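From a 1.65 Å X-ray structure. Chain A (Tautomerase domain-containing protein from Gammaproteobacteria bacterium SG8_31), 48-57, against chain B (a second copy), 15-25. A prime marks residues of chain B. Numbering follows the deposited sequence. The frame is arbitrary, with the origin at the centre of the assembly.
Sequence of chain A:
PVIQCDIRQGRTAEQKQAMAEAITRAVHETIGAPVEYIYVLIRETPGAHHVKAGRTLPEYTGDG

Chain A (48-57) AHHVKAGRTL
Chain B, residues 15-25: QKQAMAEAITR

A β-hairpin of chain A lies against one face of a helix from chain B. Residues 50-52 and 55-56 form the two strands, joined by a type I' turn from Lys52 to Arg55; Lys52 N bonds Arg55 O at 2.9 Å, and Arg55 N returns to Lys52 O at 3.0 Å. Residues 15-25 of chain B are regular α-helix. As chain A runs from His49, in a short 3-10 segment, through Val51 to Gly54, its nearest helix partners advance from Lys16′ to Ala20′ to Glu21′, with CA-CA separations of 7.8, 6.5 and 5.8 Å.

Val51, the most covered residue, points toward the helix with chi1 t. Its CG2 rests 3.5 Å from Ala20′ CB; the small alanine lets a branched side chain come this close to the helix. His50 and Lys52, its strand neighbours, point away, as strand alternation requires.

Gln17′ leaves the helix sideways (chi1 t, chi2 p), and its end reaches the hairpin. Val51 CG2 lies 3.8 Å from Gln17′ OE1, while Gln17′ NE2 donates to Glu21′ OE2 at 2.7 Å, one helical turn on, which steadies the amide. Water 1 donates to both Gln17′ OE1 (2.7 Å) and Ala48 O (2.8 Å). Thr56 OG1 is 2.8 Å from Gln17′ OE1, but the angle is too poor for a hydrogen bond.

Gly54, in the turn, has phi 81°, a value glycine adopts readily. Its N approaches Thr24′ CG2 to 4.1 Å. Water 2 accepts from Gly54 N (2.9 Å) and donates to Val51 O and Thr24′ OG1 (both 2.8 Å), tying turn to helix.

The direct hydrogen bond between the stretches lies at the other end: Lys16′, with chi angles m, t, m, t, donates from NZ to His49 NE2 at 2.9 Å, meeting the imidazole (chi1 m) edge-on, where the nitrogen lone pair lies.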

# COMPACT_ATOMS: atom_id res chain seq x y z
N ALA A 48 -15.51 -7.28 7.61
CA ALA A 48 -16.12 -7.51 6.30
C ALA A 48 -15.26 -7.01 5.15
O ALA A 48 -15.46 -7.44 4.01
CB ALA A 48 -17.50 -6.85 6.24
N HIS A 49 -14.30 -6.13 5.43
CA HIS A 49 -13.41 -5.62 4.39
C HIS A 49 -12.19 -6.51 4.18
O HIS A 49 -11.33 -6.18 3.36
CB HIS A 49 -12.95 -4.20 4.74
CG HIS A 49 -14.01 -3.16 4.58
ND1 HIS A 49 -13.73 -1.81 4.54
CD2 HIS A 49 -15.35 -3.27 4.43
CE1 HIS A 49 -14.85 -1.13 4.39
NE2 HIS A 49 -15.85 -1.99 4.32
N HIS A 50 -12.08 -7.61 4.92
CA HIS A 50 -11.03 -8.60 4.75
C HIS A 50 -11.68 -9.84 4.18
O HIS A 50 -12.43 -10.53 4.88
CB HIS A 50 -10.35 -8.93 6.08
CG HIS A 50 -9.65 -7.78 6.70
ND1 HIS A 50 -8.29 -7.78 6.94
CD2 HIS A 50 -10.11 -6.58 7.14
CE1 HIS A 50 -7.94 -6.63 7.49
NE2 HIS A 50 -9.03 -5.89 7.63
N VAL A 51 -11.42 -10.13 2.90
CA VAL A 51 -12.04 -11.27 2.23
C VAL A 51 -10.92 -12.20 1.79
O VAL A 51 -10.22 -11.94 0.80
CB VAL A 51 -12.93 -10.83 1.06
CG1 VAL A 51 -13.67 -12.03 0.47
CG2 VAL A 51 -13.93 -9.79 1.55
N LYS A 52 -10.72 -13.27 2.55
CA LYS A 52 -9.61 -14.19 2.36
C LYS A 52 -10.16 -15.50 1.83
O LYS A 52 -11.07 -16.09 2.44
CB LYS A 52 -8.86 -14.41 3.68
CG LYS A 52 -7.71 -15.43 3.58
CD LYS A 52 -6.95 -15.55 4.89
CE LYS A 52 -7.70 -16.43 5.90
NZ LYS A 52 -8.05 -17.79 5.38
N ALA A 53 -9.62 -15.96 0.70
CA ALA A 53 -10.09 -17.18 0.04
C ALA A 53 -11.60 -17.13 -0.20
O ALA A 53 -12.31 -18.13 -0.05
CB ALA A 53 -9.70 -18.42 0.85
N GLY A 54 -12.09 -15.95 -0.58
CA GLY A 54 -13.50 -15.75 -0.87
C GLY A 54 -14.40 -15.54 0.32
O GLY A 54 -15.59 -15.25 0.13
N ARG A 55 -13.89 -15.66 1.54
CA ARG A 55 -14.72 -15.59 2.74
C ARG A 55 -14.40 -14.35 3.56
O ARG A 55 -13.23 -14.02 3.80
CB ARG A 55 -14.55 -16.85 3.61
CG ARG A 55 -14.19 -18.10 2.83
CD ARG A 55 -14.98 -19.31 3.31
NE ARG A 55 -16.38 -19.28 2.89
CZ ARG A 55 -17.41 -19.67 3.64
NH1 ARG A 55 -18.65 -19.60 3.17
NH2 ARG A 55 -17.19 -20.13 4.87
N THR A 56 -15.45 -13.67 4.00
CA THR A 56 -15.32 -12.52 4.88
C THR A 56 -14.80 -12.95 6.25
O THR A 56 -15.17 -14.00 6.78
CB THR A 56 -16.68 -11.84 5.01
OG1 THR A 56 -17.02 -11.20 3.77
CG2 THR A 56 -16.67 -10.82 6.09
N LEU A 57 -13.91 -12.13 6.82
CA LEU A 57 -13.46 -12.40 8.17
C LEU A 57 -14.45 -11.85 9.19
O LEU A 57 -15.14 -10.86 8.92
CB LEU A 57 -12.07 -11.80 8.41
CG LEU A 57 -10.92 -12.31 7.54
CD1 LEU A 57 -9.56 -11.91 8.11
CD2 LEU A 57 -10.99 -13.81 7.32
N GLN B 15 -22.67 -4.68 -2.06
CA GLN B 15 -21.84 -4.27 -3.19
C GLN B 15 -20.37 -4.60 -2.94
O GLN B 15 -19.67 -5.09 -3.84
CB GLN B 15 -21.99 -2.78 -3.46
CG GLN B 15 -23.32 -2.35 -4.06
CD GLN B 15 -23.36 -0.85 -4.21
OE1 GLN B 15 -23.47 -0.13 -3.23
NE2 GLN B 15 -23.24 -0.38 -5.45
N LYS B 16 -19.87 -4.30 -1.74
CA LYS B 16 -18.46 -4.55 -1.44
C LYS B 16 -18.15 -6.04 -1.42
O LYS B 16 -17.09 -6.46 -1.89
CB LYS B 16 -18.09 -3.88 -0.11
CG LYS B 16 -18.05 -2.36 -0.21
CD LYS B 16 -17.64 -1.71 1.10
CE LYS B 16 -18.81 -1.68 2.09
NZ LYS B 16 -18.44 -0.97 3.35
N GLN B 17 -19.06 -6.86 -0.89
CA GLN B 17 -18.84 -8.30 -0.92
C GLN B 17 -18.88 -8.83 -2.35
O GLN B 17 -18.07 -9.69 -2.72
CB GLN B 17 -19.87 -9.02 -0.04
CG GLN B 17 -19.74 -10.55 -0.01
CD GLN B 17 -18.40 -11.04 0.54
OE1 GLN B 17 -17.67 -10.30 1.20
NE2 GLN B 17 -18.08 -12.30 0.27
N ALA B 18 -19.82 -8.34 -3.16
CA ALA B 18 -19.85 -8.71 -4.57
C ALA B 18 -18.55 -8.35 -5.26
O ALA B 18 -18.03 -9.13 -6.07
CB ALA B 18 -21.02 -8.01 -5.26
N MET B 19 -17.99 -7.18 -4.95
CA MET B 19 -16.72 -6.80 -5.55
C MET B 19 -15.60 -7.74 -5.13
O MET B 19 -14.80 -8.18 -5.95
CB MET B 19 -16.36 -5.36 -5.17
CG MET B 19 -15.08 -4.87 -5.85
SD MET B 19 -14.48 -3.29 -5.22
CE MET B 19 -13.94 -3.72 -3.57
N ALA B 20 -15.54 -8.05 -3.83
CA ALA B 20 -14.46 -8.91 -3.34
C ALA B 20 -14.55 -10.30 -3.95
O ALA B 20 -13.53 -10.89 -4.34
CB ALA B 20 -14.52 -8.99 -1.81
N GLU B 21 -15.77 -10.84 -4.07
CA GLU B 21 -15.94 -12.15 -4.69
C GLU B 21 -15.58 -12.13 -6.17
O GLU B 21 -14.91 -13.04 -6.67
CB GLU B 21 -17.38 -12.63 -4.48
CG GLU B 21 -17.66 -12.97 -3.03
CD GLU B 21 -19.11 -13.33 -2.76
OE1 GLU B 21 -19.93 -13.22 -3.70
OE2 GLU B 21 -19.42 -13.70 -1.61
N ALA B 22 -16.01 -11.09 -6.89
CA ALA B 22 -15.72 -11.00 -8.31
C ALA B 22 -14.22 -10.85 -8.56
O ALA B 22 -13.68 -11.42 -9.51
CB ALA B 22 -16.49 -9.85 -8.94
N ILE B 23 -13.54 -10.07 -7.72
CA ILE B 23 -12.09 -9.95 -7.85
C ILE B 23 -11.41 -11.27 -7.55
O ILE B 23 -10.45 -11.66 -8.23
CB ILE B 23 -11.56 -8.82 -6.94
CG1 ILE B 23 -11.95 -7.46 -7.54
CG2 ILE B 23 -10.04 -8.92 -6.80
CD1 ILE B 23 -11.66 -6.26 -6.62
N THR B 24 -11.88 -11.99 -6.53
CA THR B 24 -11.30 -13.29 -6.20
C THR B 24 -11.40 -14.24 -7.38
O THR B 24 -10.42 -14.89 -7.76
CB THR B 24 -11.99 -13.86 -4.96
OG1 THR B 24 -11.84 -12.94 -3.87
CG2 THR B 24 -11.38 -15.22 -4.56
N ARG B 25 -12.59 -14.32 -8.00
CA ARG B 25 -12.76 -15.15 -9.19
C ARG B 25 -11.89 -14.68 -10.34
O ARG B 25 -11.25 -15.49 -11.02
CB ARG B 25 -14.23 -15.17 -9.61
CG ARG B 25 -15.16 -15.93 -8.67
CD ARG B 25 -16.52 -16.14 -9.31
NE ARG B 25 -17.16 -14.87 -9.66
CZ ARG B 25 -17.90 -14.15 -8.82
NH1 ARG B 25 -18.09 -14.56 -7.57
NH2 ARG B 25 -18.44 -13.01 -9.22
O HOH W 1 -17.25 -7.73 1.90
O HOH W 2 -10.61 -13.64 -1.43